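Local structure of D-alanine--D-alanine ligase (5D8D) at residues N3-F7 with S38-A42. The protein catalyses the ATP-dependent joining of two D-alanine molecules into D-alanyl-D-alanine, a building block of the bacterial cell wall. Residues are numbered along the deposited sequence; the frame is centred on the assembly and turned at random.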
loop_
_atom_site.group_PDB
_atom_site.type_symbol
_atom_site.label_atom_id
_atom_site.label_comp_id
_atom_site.label_asym_id
_atom_site.label_seq_id
_atom_site.Cartn_x
_atom_site.Cartn_y
_atom_site.Cartn_z
ATOM N N ASN A 3 10.427 30.739 13.128
ATOM C CA ASN A 3 10.226 29.640 12.197
ATOM C C ASN A 3 11.547 29.070 11.598
ATOM O O ASN A 3 11.629 27.874 11.353
ATOM C CB ASN A 3 9.193 30.006 11.101
ATOM C CG ASN A 3 7.712 30.041 11.616
ATOM O OD1 ASN A 3 7.332 29.364 12.591
ATOM N ND2 ASN A 3 6.871 30.811 10.918
ATOM N N ALA A 4 12.582 29.877 11.386
ATOM C CA ALA A 4 13.858 29.313 10.881
ATOM C C ALA A 4 14.432 28.281 11.853
ATOM O O ALA A 4 14.974 27.249 11.432
ATOM C CB ALA A 4 14.888 30.399 10.586
ATOM N N THR A 5 14.292 28.562 13.150
ATOM C CA THR A 5 14.771 27.658 14.195
ATOM C C THR A 5 13.896 26.420 14.234
ATOM O O THR A 5 14.374 25.331 13.973
ATOM C CB THR A 5 14.814 28.371 15.563
ATOM O OG1 THR A 5 15.976 29.210 15.595
ATOM C CG2 THR A 5 14.861 27.386 16.746
ATOM N N LYS A 6 12.613 26.639 14.512
ATOM C CA LYS A 6 11.572 25.619 14.725
ATOM C C LYS A 6 11.563 24.484 13.714
ATOM O O LYS A 6 11.379 23.350 14.106
ATOM C CB LYS A 6 10.201 26.316 14.712
ATOM C CG LYS A 6 8.970 25.463 14.985
ATOM C CD LYS A 6 7.901 26.292 15.705
ATOM C CE LYS A 6 6.523 25.631 15.778
ATOM N NZ LYS A 6 5.597 26.095 14.689
ATOM N N PHE A 7 11.754 24.800 12.432
ATOM C CA PHE A 7 11.740 23.817 11.319
ATOM C C PHE A 7 13.096 23.480 10.697
ATOM O O PHE A 7 13.183 22.483 9.943
ATOM C CB PHE A 7 10.807 24.271 10.186
ATOM C CG PHE A 7 9.380 24.472 10.619
ATOM C CD1 PHE A 7 8.554 23.386 10.877
ATOM C CD2 PHE A 7 8.845 25.747 10.754
ATOM C CE1 PHE A 7 7.227 23.578 11.265
ATOM C CE2 PHE A 7 7.526 25.937 11.128
ATOM C CZ PHE A 7 6.721 24.846 11.386
ATOM N N SER A 38 6.922 33.172 5.383
ATOM C CA SER A 38 6.728 32.842 6.801
ATOM C C SER A 38 8.039 32.655 7.581
ATOM O O SER A 38 8.024 32.241 8.740
ATOM C CB SER A 38 5.857 31.598 6.941
ATOM O OG SER A 38 4.706 31.678 6.139
ATOM N N GLY A 39 9.171 32.931 6.947
ATOM C CA GLY A 39 10.478 32.801 7.598
ATOM C C GLY A 39 11.005 31.397 7.768
ATOM O O GLY A 39 12.002 31.221 8.487
ATOM N N VAL A 40 10.401 30.400 7.107
ATOM C CA VAL A 40 10.983 29.045 7.139
ATOM C C VAL A 40 12.063 28.906 6.063
ATOM O O VAL A 40 11.974 29.540 5.037
ATOM C CB VAL A 40 9.979 27.855 7.161
ATOM C CG1 VAL A 40 8.542 28.262 7.412
ATOM C CG2 VAL A 40 10.129 26.977 5.943
ATOM N N GLN A 41 13.103 28.133 6.342
ATOM C CA GLN A 41 14.238 27.972 5.421
ATOM C C GLN A 41 13.868 26.890 4.446
ATOM O O GLN A 41 14.309 25.770 4.604
ATOM C CB GLN A 41 15.533 27.488 6.111
ATOM C CG GLN A 41 16.259 28.446 7.024
ATOM C CD GLN A 41 17.423 27.732 7.702
ATOM O OE1 GLN A 41 18.342 27.246 7.032
ATOM N NE2 GLN A 41 17.356 27.609 9.029
ATOM N N ALA A 42 13.084 27.222 3.437
ATOM C CA ALA A 42 12.640 26.239 2.442
ATOM C C ALA A 42 13.498 26.302 1.165
ATOM O O ALA A 42 13.985 27.374 0.796
ATOM C CB ALA A 42 11.193 26.485 2.124
#
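N3 reaches from the short N-terminal helix 3-7 to the backbone of S38, its ND2 giving a hydrogen bond of 2.8 Å to S38 O. The bond is nearly straight, 173° at the hydrogen. The acceptor lies in the plane of the N3 amide and the donor in the plane of the S38 carbonyl, the two flat groups being turned only about 24° from each other. With CG beside the backbone N (chi1 -73°), the amide is carried to S38 O; N3 CB lies 4.1 Å from V40 CG1. That same V40 methyl also meets the ring of F7 obliquely, CG1 lying 4.2 Å from CD2. K6 CG sits over the centre of one face of this ring, and L300 and L304 near the C-terminus pack against F7 too. At the other end, Q41 stretches out beyond CG to put NE2 3.4 Å from A4 O, with A4 CB 4.0 Å from the same nitrogen. G39, with its positive phi, is the C' residue of the Schellman motif that ends helix 21-37; the chain then turns into strand 41-45, an outer strand of the parallel sheet in the N-terminal domain. Helix 3-7 is thus joined to this helix-to-strand turn by one straight amide-to-carbonyl bond and a small apolar patch of F7, V40 and N3 CB, while the Q41 bond, long and bent, is weak.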